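Local coordinates for protein pseudopodium-enriched atypical kinase 1 (Homo sapiens, PDB 6BHC) that is a pseudokinase that keeps the protein kinase fold around an unusual catalytic cleft, dimerises in an unusual way, and probably serves in signalling as a scaffold rather than an enzyme, at residues N84-K89 with I149-P154; V113-Q118 with P235-V240; C155-D160 with N208-H213. The protein carries 1 engineered substitution. All coordinates share one frame; numbering follows the deposited sequence.

Interaction 1. Residues N84-K89 with I149-P154; sequences NNYAVK and ITREVP
Ala87 and Thr150 form an antiparallel hydrogen-bonded pair: Ala87 N gives to Thr150 O at 2.9 Å, and Thr150 N returns a bond to Ala87 O at 3.1 Å. Two CA-H...O contacts reinforce the pair, from Tyr86 CA to Thr150 O and from Ile149 CA to Ala87 O. The Thr150 hydroxyl turns elsewhere, to the backbone O of Gln119, and takes a weak bond from Glu152 N. With OG1 anti to the backbone N (chi1 176°), CG2 falls between the backbone N and the carbonyl carbon, where it meets Ala87 CB at 3.7 Å.

These pairings join two strands of the kinase N-lobe sheet. Strand 85-91 carries Lys89 in the position of the AxK-motif lysine, here salt-bridged to Asp70, while residues 151-154 leave strand 143-150 as the hinge between the lobes. In active kinases the alanine of this motif lines the adenine pocket; here Val153 CG2 lies 3.9 Å from Ala87 CB, and Pro154 CD reaches the same methyl at 4.0 Å, so hinge residues rest directly on it.

Packing on the other side of the sheet belongs to Val88 and Ile149, whose side chains run side by side in the same direction, Val88 CG2 against Ile149 CD1 at 3.9 Å. The second branch of Ile149, CG2, meets CD1 of the Tyr86 ring at 3.8 Å. Farther out, Arg151 lies alongside that tyrosine and points the same way, its NE 4.0 Å from Tyr86 OH, with guanidinium and ring planes 52° apart. No bond joins the two: NH1 of the guanidinium gives to the backbone O of Asp45, and the tyrosine hydroxyl has a weak bond to Asp81. Asn85 CB adds a looser touch on Val153 CG2.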
ATOM      1  N   ASN A  84     -13.204  -6.841 -27.186  1.00 52.66           N
ATOM      2  CA  ASN A  84     -12.452  -7.595 -26.195  1.00 50.99           C
ATOM      3  C   ASN A  84     -11.480  -8.558 -26.867  1.00 47.93           C
ATOM      4  O   ASN A  84     -11.629  -8.920 -28.037  1.00 57.83           O
ATOM      5  CB  ASN A  84     -13.394  -8.360 -25.262  1.00 52.21           C
ATOM      6  CG  ASN A  84     -13.904  -7.500 -24.122  1.00 62.18           C
ATOM      7  OD1 ASN A  84     -13.133  -6.796 -23.470  1.00 67.01           O
ATOM      8  ND2 ASN A  84     -15.209  -7.545 -23.882  1.00 67.09           N
ATOM      9  N   ASN A  85     -10.472  -8.968 -26.102  1.00 44.09           N
ATOM     10  CA  ASN A  85      -9.410  -9.814 -26.628  1.00 47.37           C
ATOM     11  C   ASN A  85      -9.892 -11.251 -26.767  1.00 40.31           C
ATOM     12  O   ASN A  85     -10.407 -11.842 -25.812  1.00 37.34           O
ATOM     13  CB  ASN A  85      -8.182  -9.755 -25.721  1.00 59.98           C
ATOM     14  CG  ASN A  85      -7.555  -8.379 -25.682  1.00 69.51           C
ATOM     15  OD1 ASN A  85      -7.618  -7.628 -26.654  1.00 77.34           O
ATOM     16  ND2 ASN A  85      -6.947  -8.037 -24.552  1.00 70.73           N
ATOM     17  N   TYR A  86      -9.727 -11.809 -27.962  1.00 38.71           N
ATOM     18  CA  TYR A  86     -10.022 -13.208 -28.220  1.00 44.15           C
ATOM     19  C   TYR A  86      -8.954 -13.773 -29.141  1.00 40.63           C
ATOM     20  O   TYR A  86      -8.452 -13.072 -30.024  1.00 35.70           O
ATOM     21  CB  TYR A  86     -11.409 -13.396 -28.853  1.00 35.16           C
ATOM     22  CG  TYR A  86     -12.567 -13.143 -27.913  1.00 39.75           C
ATOM     23  CD1 TYR A  86     -13.027 -14.139 -27.060  1.00 39.04           C
ATOM     24  CD2 TYR A  86     -13.212 -11.912 -27.889  1.00 41.31           C
ATOM     25  CE1 TYR A  86     -14.090 -13.913 -26.203  1.00 41.04           C
ATOM     26  CE2 TYR A  86     -14.275 -11.678 -27.036  1.00 43.95           C
ATOM     27  CZ  TYR A  86     -14.710 -12.681 -26.196  1.00 44.34           C
ATOM     28  OH  TYR A  86     -15.769 -12.449 -25.348  1.00 47.08           O
ATOM     29  N   ALA A  87      -8.609 -15.038 -28.926  1.00 32.06           N
ATOM     30  CA  ALA A  87      -7.661 -15.753 -29.767  1.00 31.76           C
ATOM     31  C   ALA A  87      -8.327 -17.013 -30.298  1.00 39.21           C
ATOM     32  O   ALA A  87      -8.996 -17.730 -29.546  1.00 34.32           O
ATOM     33  CB  ALA A  87      -6.389 -16.105 -28.992  1.00 30.45           C
ATOM     34  N   VAL A  88      -8.153 -17.270 -31.590  1.00 32.93           N
ATOM     35  CA  VAL A  88      -8.700 -18.451 -32.246  1.00 36.18           C
ATOM     36  C   VAL A  88      -7.611 -19.513 -32.285  1.00 40.89           C
ATOM     37  O   VAL A  88      -6.548 -19.305 -32.885  1.00 43.16           O
ATOM     38  CB  VAL A  88      -9.210 -18.124 -33.657  1.00 39.57           C
ATOM     39  CG1 VAL A  88      -9.512 -19.400 -34.415  1.00 36.25           C
ATOM     40  CG2 VAL A  88     -10.445 -17.241 -33.579  1.00 41.77           C
ATOM     41  N   LYS A  89      -7.869 -20.648 -31.642  1.00 37.74           N
ATOM     42  CA  LYS A  89      -6.916 -21.749 -31.564  1.00 37.78           C
ATOM     43  C   LYS A  89      -7.372 -22.851 -32.515  1.00 33.19           C
ATOM     44  O   LYS A  89      -8.399 -23.496 -32.279  1.00 33.73           O
ATOM     45  CB  LYS A  89      -6.805 -22.259 -30.128  1.00 31.18           C
ATOM     46  CG  LYS A  89      -5.826 -23.399 -29.938  1.00 32.60           C
ATOM     47  CD  LYS A  89      -5.835 -23.914 -28.505  1.00 33.82           C
ATOM     48  CE  LYS A  89      -4.865 -25.073 -28.330  1.00 37.98           C
ATOM     49  NZ  LYS A  89      -4.820 -25.565 -26.924  1.00 31.43           N
ATOM     50  N   ILE A 149     -11.571 -21.301 -28.635  1.00 26.71           N
ATOM     51  CA  ILE A 149     -11.524 -19.869 -28.362  1.00 30.37           C
ATOM     52  C   ILE A 149     -10.995 -19.669 -26.948  1.00 31.44           C
ATOM     53  O   ILE A 149     -11.422 -20.361 -26.015  1.00 43.80           O
ATOM     54  CB  ILE A 149     -12.907 -19.217 -28.529  1.00 31.12           C
ATOM     55  CG1 ILE A 149     -13.517 -19.602 -29.879  1.00 31.85           C
ATOM     56  CG2 ILE A 149     -12.806 -17.704 -28.409  1.00 29.22           C
ATOM     57  CD1 ILE A 149     -12.663 -19.211 -31.065  1.00 40.49           C
ATOM     58  N   THR A 150     -10.066 -18.727 -26.791  1.00 29.35           N
ATOM     59  CA  THR A 150      -9.501 -18.404 -25.489  1.00 38.72           C
ATOM     60  C   THR A 150      -9.398 -16.894 -25.343  1.00 38.38           C
ATOM     61  O   THR A 150      -9.237 -16.169 -26.329  1.00 37.03           O
ATOM     62  CB  THR A 150      -8.118 -19.049 -25.288  1.00 38.95           C
ATOM     63  OG1 THR A 150      -7.569 -18.628 -24.033  1.00 37.35           O
ATOM     64  CG2 THR A 150      -7.169 -18.655 -26.411  1.00 35.24           C
ATOM     65  N   ARG A 151      -9.499 -16.423 -24.099  1.00 39.19           N
ATOM     66  CA  ARG A 151      -9.417 -14.996 -23.813  1.00 39.16           C
ATOM     67  C   ARG A 151      -8.002 -14.526 -23.507  1.00 39.23           C
ATOM     68  O   ARG A 151      -7.739 -13.320 -23.569  1.00 47.32           O
ATOM     69  CB  ARG A 151     -10.337 -14.634 -22.641  1.00 25.10           C
ATOM     70  CG  ARG A 151     -11.820 -14.801 -22.942  1.00 33.16           C
ATOM     71  CD  ARG A 151     -12.688 -14.242 -21.822  1.00 32.33           C
ATOM     72  NE  ARG A 151     -14.099 -14.192 -22.200  1.00 46.05           N
ATOM     73  CZ  ARG A 151     -14.992 -15.127 -21.893  1.00 46.78           C
ATOM     74  NH1 ARG A 151     -16.253 -14.995 -22.283  1.00 45.56           N
ATOM     75  NH2 ARG A 151     -14.628 -16.193 -21.193  1.00 50.42           N
ATOM     76  N   GLU A 152      -7.090 -15.440 -23.178  1.00 28.22           N
ATOM     77  CA  GLU A 152      -5.688 -15.098 -22.938  1.00 30.07           C
ATOM     78  C   GLU A 152      -4.936 -15.286 -24.249  1.00 31.98           C
ATOM     79  O   GLU A 152      -4.641 -16.414 -24.654  1.00 34.57           O
ATOM     80  CB  GLU A 152      -5.098 -15.956 -21.823  1.00 40.76           C
ATOM     81  CG  GLU A 152      -5.698 -15.706 -20.443  1.00 48.80           C
ATOM     82  CD  GLU A 152      -7.061 -16.351 -20.264  1.00 46.91           C
ATOM     83  OE1 GLU A 152      -7.349 -17.345 -20.964  1.00 44.45           O
ATOM     84  OE2 GLU A 152      -7.845 -15.861 -19.422  1.00 47.49           O
ATOM     85  N   VAL A 153      -4.626 -14.180 -24.916  1.00 33.11           N
ATOM     86  CA  VAL A 153      -4.018 -14.215 -26.243  1.00 30.85           C
ATOM     87  C   VAL A 153      -2.527 -14.504 -26.128  1.00 27.91           C
ATOM     88  O   VAL A 153      -1.792 -13.730 -25.496  1.00 32.21           O
ATOM     89  CB  VAL A 153      -4.259 -12.898 -26.997  1.00 26.31           C
ATOM     90  CG1 VAL A 153      -3.504 -12.902 -28.315  1.00 27.36           C
ATOM     91  CG2 VAL A 153      -5.746 -12.689 -27.230  1.00 29.30           C
ATOM     92  N   PRO A 154      -2.035 -15.593 -26.715  1.00 31.24           N
ATOM     93  CA  PRO A 154      -0.592 -15.853 -26.694  1.00 34.47           C
ATOM     94  C   PRO A 154       0.139 -15.040 -27.750  1.00 34.32           C
ATOM     95  O   PRO A 154      -0.308 -14.913 -28.892  1.00 39.99           O
ATOM     96  CB  PRO A 154      -0.502 -17.355 -26.989  1.00 33.10           C
ATOM     97  CG  PRO A 154      -1.700 -17.627 -27.824  1.00 32.77           C
ATOM     98  CD  PRO A 154      -2.787 -16.700 -27.333  1.00 28.72           C
TER

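Interaction 2. Residues V113-Q118 with P235-V240; sequences VHFNIQ and PTRLIV
Asn116 and Val240 bring the loop 113-118 against strand 237-240 through two backbone bonds that enclose a single bridge between Ile117 and Val240: Val240 N to Asn116 O at 2.8 Å and Gln118 N to Val240 O at 3.1 Å. A type I turn from His114 to Ile117 shapes the loop, and His114 ND1 accepts from Asn116 N within it. The Asn116 side chain adds an almost straight bond, ND2 to Leu238 O at 2.9 Å, with the acceptor in the amide plane.

Arg237 reaches back fully extended. Its NE and NH2 both grip Phe115 O side-on, at 2.9 and 3.1 Å, while the guanidinium lies flat on the Phe115 ring, planes 8° apart, in an off-centre cation-pi stack. Arg237 CD sits over the same face, a CH-pi contact 3.8 Å from the ring centroid. Trp409 meets that ring edge-to-face. Beside the bridge, Ile239 CG2 packs on Gln118 CB at 3.7 Å.

Such docking, of the turn carrying the HxN sequence of the αC-β4 loop onto strand β8, is a recurring link between the lobes of protein kinases.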
ATOM      1  N   VAL A 113      -9.847 -23.344 -12.623  1.00 29.49           N
ATOM      2  CA  VAL A 113      -9.029 -22.364 -13.322  1.00 28.08           C
ATOM      3  C   VAL A 113      -7.749 -22.092 -12.536  1.00 30.44           C
ATOM      4  O   VAL A 113      -7.720 -22.141 -11.300  1.00 29.23           O
ATOM      5  CB  VAL A 113      -9.813 -21.064 -13.569  1.00 32.88           C
ATOM      6  CG1 VAL A 113     -11.030 -21.339 -14.444  1.00 33.42           C
ATOM      7  CG2 VAL A 113     -10.232 -20.430 -12.252  1.00 42.33           C
ATOM      8  N   HIS A 114      -6.672 -21.824 -13.268  1.00 25.72           N
ATOM      9  CA  HIS A 114      -5.382 -21.530 -12.666  1.00 24.68           C
ATOM     10  C   HIS A 114      -4.654 -20.523 -13.542  1.00 23.89           C
ATOM     11  O   HIS A 114      -4.789 -20.532 -14.767  1.00 29.54           O
ATOM     12  CB  HIS A 114      -4.536 -22.795 -12.492  1.00 24.72           C
ATOM     13  CG  HIS A 114      -3.320 -22.593 -11.647  1.00 27.46           C
ATOM     14  ND1 HIS A 114      -2.128 -22.120 -12.154  1.00 28.12           N
ATOM     15  CD2 HIS A 114      -3.109 -22.798 -10.325  1.00 28.81           C
ATOM     16  CE1 HIS A 114      -1.238 -22.043 -11.182  1.00 28.08           C
ATOM     17  NE2 HIS A 114      -1.807 -22.451 -10.062  1.00 27.49           N
ATOM     18  N   PHE A 115      -3.870 -19.663 -12.890  1.00 29.89           N
ATOM     19  CA  PHE A 115      -3.192 -18.570 -13.582  1.00 22.72           C
ATOM     20  C   PHE A 115      -2.252 -19.073 -14.673  1.00 27.96           C
ATOM     21  O   PHE A 115      -2.064 -18.396 -15.690  1.00 24.76           O
ATOM     22  CB  PHE A 115      -2.431 -17.729 -12.555  1.00 22.71           C
ATOM     23  CG  PHE A 115      -1.828 -16.470 -13.107  1.00 22.02           C
ATOM     24  CD1 PHE A 115      -2.626 -15.381 -13.423  1.00 22.44           C
ATOM     25  CD2 PHE A 115      -0.456 -16.360 -13.274  1.00 24.42           C
ATOM     26  CE1 PHE A 115      -2.069 -14.216 -13.915  1.00 24.17           C
ATOM     27  CE2 PHE A 115       0.106 -15.199 -13.767  1.00 22.18           C
ATOM     28  CZ  PHE A 115      -0.702 -14.124 -14.084  1.00 23.77           C
ATOM     29  N   ASN A 116      -1.667 -20.258 -14.491  1.00 24.37           N
ATOM     30  CA  ASN A 116      -0.646 -20.775 -15.394  1.00 22.76           C
ATOM     31  C   ASN A 116      -1.124 -21.976 -16.204  1.00 23.43           C
ATOM     32  O   ASN A 116      -0.302 -22.702 -16.773  1.00 25.67           O
ATOM     33  CB  ASN A 116       0.613 -21.133 -14.605  1.00 22.63           C
ATOM     34  CG  ASN A 116       1.166 -19.953 -13.836  1.00 22.12           C
ATOM     35  OD1 ASN A 116       1.151 -19.938 -12.606  1.00 23.38           O
ATOM     36  ND2 ASN A 116       1.658 -18.954 -14.558  1.00 23.80           N
ATOM     37  N   ILE A 117      -2.432 -22.204 -16.270  1.00 25.52           N
ATOM     38  CA  ILE A 117      -3.002 -23.290 -17.055  1.00 26.13           C
ATOM     39  C   ILE A 117      -4.017 -22.697 -18.021  1.00 31.29           C
ATOM     40  O   ILE A 117      -4.807 -21.823 -17.646  1.00 24.89           O
ATOM     41  CB  ILE A 117      -3.641 -24.371 -16.157  1.00 32.90           C
ATOM     42  CG1 ILE A 117      -2.579 -24.980 -15.239  1.00 28.38           C
ATOM     43  CG2 ILE A 117      -4.305 -25.459 -16.999  1.00 26.40           C
ATOM     44  CD1 ILE A 117      -3.070 -26.133 -14.402  1.00 34.06           C
ATOM     45  N   GLN A 118      -3.989 -23.167 -19.266  1.00 25.42           N
ATOM     46  CA  GLN A 118      -4.785 -22.553 -20.320  1.00 39.09           C
ATOM     47  C   GLN A 118      -6.275 -22.709 -20.051  1.00 31.07           C
ATOM     48  O   GLN A 118      -6.747 -23.797 -19.703  1.00 29.62           O
ATOM     49  CB  GLN A 118      -4.431 -23.161 -21.676  1.00 34.74           C
ATOM     50  CG  GLN A 118      -5.148 -22.503 -22.840  1.00 35.07           C
ATOM     51  CD  GLN A 118      -4.605 -22.940 -24.182  1.00 37.57           C
ATOM     52  OE1 GLN A 118      -4.391 -24.128 -24.424  1.00 32.27           O
ATOM     53  NE2 GLN A 118      -4.370 -21.977 -25.065  1.00 27.30           N
ATOM     54  N   PRO A 235       5.225  -9.944 -22.371  1.00 50.71           N
ATOM     55  CA  PRO A 235       4.639 -11.277 -22.195  1.00 45.48           C
ATOM     56  C   PRO A 235       5.430 -12.131 -21.208  1.00 40.33           C
ATOM     57  O   PRO A 235       6.338 -12.861 -21.606  1.00 46.64           O
ATOM     58  CB  PRO A 235       4.694 -11.872 -23.604  1.00 48.29           C
ATOM     59  CG  PRO A 235       5.833 -11.171 -24.259  1.00 52.01           C
ATOM     60  CD  PRO A 235       5.829  -9.776 -23.705  1.00 56.73           C
ATOM     61  N   THR A 236       5.081 -12.034 -19.927  1.00 39.34           N
ATOM     62  CA  THR A 236       5.788 -12.747 -18.875  1.00 35.05           C
ATOM     63  C   THR A 236       4.914 -13.735 -18.117  1.00 32.30           C
ATOM     64  O   THR A 236       5.414 -14.408 -17.208  1.00 24.35           O
ATOM     65  CB  THR A 236       6.408 -11.752 -17.884  1.00 38.92           C
ATOM     66  OG1 THR A 236       5.405 -10.829 -17.445  1.00 44.07           O
ATOM     67  CG2 THR A 236       7.542 -10.984 -18.543  1.00 41.84           C
ATOM     68  N   ARG A 237       3.631 -13.846 -18.455  1.00 25.85           N
ATOM     69  CA  ARG A 237       2.746 -14.820 -17.831  1.00 23.50           C
ATOM     70  C   ARG A 237       2.823 -16.131 -18.606  1.00 25.78           C
ATOM     71  O   ARG A 237       2.452 -16.183 -19.784  1.00 30.40           O
ATOM     72  CB  ARG A 237       1.308 -14.304 -17.789  1.00 28.04           C
ATOM     73  CG  ARG A 237       0.289 -15.351 -17.362  1.00 28.56           C
ATOM     74  CD  ARG A 237      -1.121 -14.784 -17.371  1.00 26.87           C
ATOM     75  NE  ARG A 237      -2.121 -15.797 -17.052  1.00 29.31           N
ATOM     76  CZ  ARG A 237      -3.425 -15.558 -16.991  1.00 30.28           C
ATOM     77  NH1 ARG A 237      -3.888 -14.338 -17.225  1.00 24.80           N
ATOM     78  NH2 ARG A 237      -4.268 -16.539 -16.695  1.00 26.04           N
ATOM     79  N   LEU A 238       3.304 -17.182 -17.947  1.00 20.33           N
ATOM     80  CA  LEU A 238       3.443 -18.489 -18.572  1.00 20.25           C
ATOM     81  C   LEU A 238       2.142 -19.269 -18.445  1.00 22.53           C
ATOM     82  O   LEU A 238       1.480 -19.233 -17.405  1.00 28.94           O
ATOM     83  CB  LEU A 238       4.597 -19.273 -17.941  1.00 20.73           C
ATOM     84  CG  LEU A 238       4.916 -20.664 -18.503  1.00 24.55           C
ATOM     85  CD1 LEU A 238       6.419 -20.907 -18.539  1.00 19.12           C
ATOM     86  CD2 LEU A 238       4.230 -21.755 -17.690  1.00 25.50           C
ATOM     87  N   ILE A 239       1.783 -19.981 -19.511  1.00 19.52           N
ATOM     88  CA  ILE A 239       0.542 -20.739 -19.570  1.00 20.81           C
ATOM     89  C   ILE A 239       0.848 -22.119 -20.136  1.00 27.22           C
ATOM     90  O   ILE A 239       1.356 -22.236 -21.259  1.00 18.70           O
ATOM     91  CB  ILE A 239      -0.525 -20.021 -20.414  1.00 22.37           C
ATOM     92  CG1 ILE A 239      -1.082 -18.818 -19.644  1.00 26.02           C
ATOM     93  CG2 ILE A 239      -1.634 -20.974 -20.799  1.00 34.63           C
ATOM     94  CD1 ILE A 239      -2.222 -18.107 -20.341  1.00 33.64           C
ATOM     95  N   VAL A 240       0.552 -23.157 -19.357  1.00 22.53           N
ATOM     96  CA  VAL A 240       0.757 -24.534 -19.796  1.00 20.63           C
ATOM     97  C   VAL A 240      -0.410 -24.947 -20.680  1.00 24.55           C
ATOM     98  O   VAL A 240      -1.577 -24.761 -20.316  1.00 18.81           O
ATOM     99  CB  VAL A 240       0.898 -25.477 -18.590  1.00 19.55           C
ATOM    100  CG1 VAL A 240       1.236 -26.886 -19.055  1.00 14.71           C
ATOM    101  CG2 VAL A 240       1.952 -24.960 -17.623  1.00 18.25           C
TER

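Interaction 3. Residues C155-D160 with N208-H213; sequences CLTVAD and NLLLVH
Leu209 meets Val158 both by backbone and by side chain: its O accepts from Val158 N at 2.9 Å, and its CB touches Val158 CG2 at 3.6 Å. The same carbonyl receives a CA-H...O contact from Thr157, so it faces the chain just where strand 156-157 gives way to helix 158-163.

At Leu210 the side chains diverge, yet the backbones come close, the CA atoms of Leu210 and Thr157 being 4.3 Å apart. Leu210 CD2 and Thr157 CG2 still touch, at 3.7 Å. Thr157 is the N-cap of the helix and forms a capping box with Asp160: Asp160 N gives to Thr157 OG1 at 3.2 Å, and Thr157 N to Asp160 OD2 on the anti side, 35° out of the carboxylate plane. OG1 can turn to the helix because it sits between the backbone N and the carbonyl carbon (chi1 59°). An alanine here would probably leave Asp160 N without its capping acceptor and open a gap beside Leu210 CD2.

Read against the kinase fold, strand 209-212 follows the catalytic-loop asparagine position, held by Asn208, and would form the floor of the nucleotide pocket in an active relative; the segment 155-160 leads from the hinge into helix αD.

Leu211 is gripped by two further backbone bonds, its N giving to Leu156 O at 2.9 Å and its O accepting from Cys155 N at 3.1 Å. Its side chain crosses that of Leu156 obliquely, CB against Leu156 CD2, while its CG and CD2 meet Val158 CG2. Phe161, in the first turn of helix 158-163, packs on both leucines. After Val212, His213 ends the contact: the ring atoms ND1 and CE1 approach Cys155 SG, ND1 at 3.5 Å, in an oblique sulfur-aromatic meeting. Pro235 also touches the histidine.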
ATOM      1  N   CYS A 155       1.280 -14.480 -27.348  1.00 25.51           N
ATOM      2  CA  CYS A 155       2.127 -13.714 -28.251  1.00 37.92           C
ATOM      3  C   CYS A 155       3.294 -14.523 -28.794  1.00 35.84           C
ATOM      4  O   CYS A 155       3.800 -14.199 -29.874  1.00 36.16           O
ATOM      5  CB  CYS A 155       2.664 -12.467 -27.540  1.00 40.25           C
ATOM      6  SG  CYS A 155       1.389 -11.476 -26.737  1.00 66.63           S
ATOM      7  N   LEU A 156       3.716 -15.559 -28.076  1.00 39.97           N
ATOM      8  CA  LEU A 156       4.818 -16.428 -28.471  1.00 34.35           C
ATOM      9  C   LEU A 156       4.873 -17.581 -27.477  1.00 28.62           C
ATOM     10  O   LEU A 156       4.162 -17.588 -26.468  1.00 28.09           O
ATOM     11  CB  LEU A 156       6.155 -15.678 -28.514  1.00 33.66           C
ATOM     12  CG  LEU A 156       6.799 -15.268 -27.186  1.00 38.56           C
ATOM     13  CD1 LEU A 156       8.282 -14.999 -27.384  1.00 35.95           C
ATOM     14  CD2 LEU A 156       6.118 -14.047 -26.584  1.00 36.88           C
ATOM     15  N   THR A 157       5.716 -18.560 -27.778  1.00 26.14           N
ATOM     16  CA  THR A 157       5.983 -19.663 -26.868  1.00 30.00           C
ATOM     17  C   THR A 157       7.323 -19.453 -26.175  1.00 29.21           C
ATOM     18  O   THR A 157       8.115 -18.584 -26.546  1.00 28.54           O
ATOM     19  CB  THR A 157       5.985 -21.003 -27.606  1.00 29.41           C
ATOM     20  OG1 THR A 157       6.992 -20.983 -28.625  1.00 35.35           O
ATOM     21  CG2 THR A 157       4.630 -21.278 -28.237  1.00 28.89           C
ATOM     22  N   VAL A 158       7.575 -20.272 -25.154  1.00 21.93           N
ATOM     23  CA  VAL A 158       8.883 -20.227 -24.514  1.00 23.81           C
ATOM     24  C   VAL A 158       9.964 -20.681 -25.489  1.00 26.56           C
ATOM     25  O   VAL A 158      11.081 -20.149 -25.477  1.00 28.83           O
ATOM     26  CB  VAL A 158       8.880 -21.063 -23.220  1.00 29.19           C
ATOM     27  CG1 VAL A 158      10.270 -21.095 -22.602  1.00 25.87           C
ATOM     28  CG2 VAL A 158       7.882 -20.488 -22.230  1.00 20.29           C
ATOM     29  N   ALA A 159       9.650 -21.642 -26.363  1.00 26.94           N
ATOM     30  CA  ALA A 159      10.599 -22.039 -27.398  1.00 25.80           C
ATOM     31  C   ALA A 159      10.991 -20.854 -28.273  1.00 31.55           C
ATOM     32  O   ALA A 159      12.170 -20.684 -28.604  1.00 34.83           O
ATOM     33  CB  ALA A 159      10.013 -23.165 -28.251  1.00 25.17           C
ATOM     34  N   ASP A 160      10.019 -20.020 -28.650  1.00 33.93           N
ATOM     35  CA  ASP A 160      10.333 -18.826 -29.429  1.00 32.06           C
ATOM     36  C   ASP A 160      11.168 -17.847 -28.617  1.00 32.59           C
ATOM     37  O   ASP A 160      12.100 -17.225 -29.142  1.00 35.09           O
ATOM     38  CB  ASP A 160       9.048 -18.151 -29.909  1.00 36.99           C
ATOM     39  CG  ASP A 160       8.191 -19.060 -30.768  1.00 51.88           C
ATOM     40  OD1 ASP A 160       8.753 -19.864 -31.542  1.00 59.36           O
ATOM     41  OD2 ASP A 160       6.949 -18.966 -30.667  1.00 55.27           O
ATOM     42  N   ASN A 208       5.004 -25.967 -26.056  1.00 30.98           N
ATOM     43  CA  ASN A 208       3.706 -26.124 -25.416  1.00 29.35           C
ATOM     44  C   ASN A 208       3.483 -25.126 -24.288  1.00 31.21           C
ATOM     45  O   ASN A 208       2.398 -25.105 -23.700  1.00 26.60           O
ATOM     46  CB  ASN A 208       3.545 -27.554 -24.883  1.00 26.22           C
ATOM     47  CG  ASN A 208       3.480 -28.586 -25.994  1.00 37.49           C
ATOM     48  OD1 ASN A 208       2.960 -28.317 -27.077  1.00 29.42           O
ATOM     49  ND2 ASN A 208       4.009 -29.776 -25.731  1.00 37.21           N
ATOM     50  N   LEU A 209       4.479 -24.302 -23.975  1.00 26.93           N
ATOM     51  CA  LEU A 209       4.364 -23.276 -22.947  1.00 25.52           C
ATOM     52  C   LEU A 209       4.203 -21.921 -23.625  1.00 29.24           C
ATOM     53  O   LEU A 209       5.083 -21.492 -24.379  1.00 32.89           O
ATOM     54  CB  LEU A 209       5.587 -23.284 -22.031  1.00 18.88           C
ATOM     55  CG  LEU A 209       5.956 -24.639 -21.417  1.00 25.99           C
ATOM     56  CD1 LEU A 209       7.223 -24.527 -20.582  1.00 19.65           C
ATOM     57  CD2 LEU A 209       4.809 -25.187 -20.584  1.00 24.73           C
ATOM     58  N   LEU A 210       3.087 -21.254 -23.352  1.00 20.81           N
ATOM     59  CA  LEU A 210       2.743 -19.995 -23.993  1.00 22.10           C
ATOM     60  C   LEU A 210       3.058 -18.819 -23.077  1.00 24.79           C
ATOM     61  O   LEU A 210       2.996 -18.929 -21.850  1.00 21.94           O
ATOM     62  CB  LEU A 210       1.260 -19.970 -24.369  1.00 21.62           C
ATOM     63  CG  LEU A 210       0.723 -21.228 -25.056  1.00 33.32           C
ATOM     64  CD1 LEU A 210      -0.785 -21.142 -25.242  1.00 38.42           C
ATOM     65  CD2 LEU A 210       1.420 -21.444 -26.388  1.00 30.85           C
ATOM     66  N   LEU A 211       3.387 -17.684 -23.691  1.00 25.71           N
ATOM     67  CA  LEU A 211       3.676 -16.445 -22.979  1.00 25.24           C
ATOM     68  C   LEU A 211       2.639 -15.400 -23.365  1.00 32.61           C
ATOM     69  O   LEU A 211       2.504 -15.062 -24.546  1.00 30.88           O
ATOM     70  CB  LEU A 211       5.086 -15.946 -23.297  1.00 19.19           C
ATOM     71  CG  LEU A 211       6.221 -16.832 -22.789  1.00 25.56           C
ATOM     72  CD1 LEU A 211       7.566 -16.313 -23.271  1.00 21.29           C
ATOM     73  CD2 LEU A 211       6.182 -16.906 -21.273  1.00 35.13           C
ATOM     74  N   VAL A 212       1.910 -14.892 -22.371  1.00 28.20           N
ATOM     75  CA  VAL A 212       0.866 -13.900 -22.582  1.00 38.02           C
ATOM     76  C   VAL A 212       1.121 -12.714 -21.658  1.00 43.08           C
ATOM     77  O   VAL A 212       1.982 -12.754 -20.778  1.00 44.98           O
ATOM     78  CB  VAL A 212      -0.547 -14.473 -22.342  1.00 43.35           C
ATOM     79  CG1 VAL A 212      -0.741 -15.768 -23.113  1.00 44.09           C
ATOM     80  CG2 VAL A 212      -0.777 -14.696 -20.863  1.00 49.65           C
ATOM     81  N   HIS A 213       0.354 -11.650 -21.872  1.00 45.73           N
ATOM     82  CA  HIS A 213       0.451 -10.452 -21.053  1.00 52.23           C
ATOM     83  C   HIS A 213      -0.478 -10.547 -19.846  1.00 54.72           C
ATOM     84  O   HIS A 213      -1.298 -11.460 -19.723  1.00 55.99           O
ATOM     85  CB  HIS A 213       0.122  -9.207 -21.875  1.00 44.17           C
ATOM     86  CG  HIS A 213       1.209  -8.800 -22.820  1.00 47.04           C
ATOM     87  ND1 HIS A 213       1.188  -9.119 -24.161  1.00 55.33           N
ATOM     88  CD2 HIS A 213       2.353  -8.105 -22.618  1.00 55.34           C
ATOM     89  CE1 HIS A 213       2.270  -8.636 -24.743  1.00 60.26           C
ATOM     90  NE2 HIS A 213       2.994  -8.016 -23.828  1.00 55.53           N
TER

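Three contacts sample the kinase fold around its cleft, and all are largely buried, with surface reached at Asn85 in interaction 1 and His213 in interaction 3. Interaction 1 is sheet pairing in the N-lobe, aliphatic packing with a tyrosine and an arginine side by side at its outer end. Interaction 3 also builds on strand pairing, but adds a helix cap. Interaction 2 is the most polar, a loop held by arginine and asparagine side chains. Interactions 2 and 3 share one three-stranded sheet, since Ile239 N bonds to Leu210 O. Interaction 1 reaches interaction 2 by Lys89 NZ to Gln118 OE1, and reaches interaction 3 where the hinge residues Val153 and Pro154 lie on Val212 CG1.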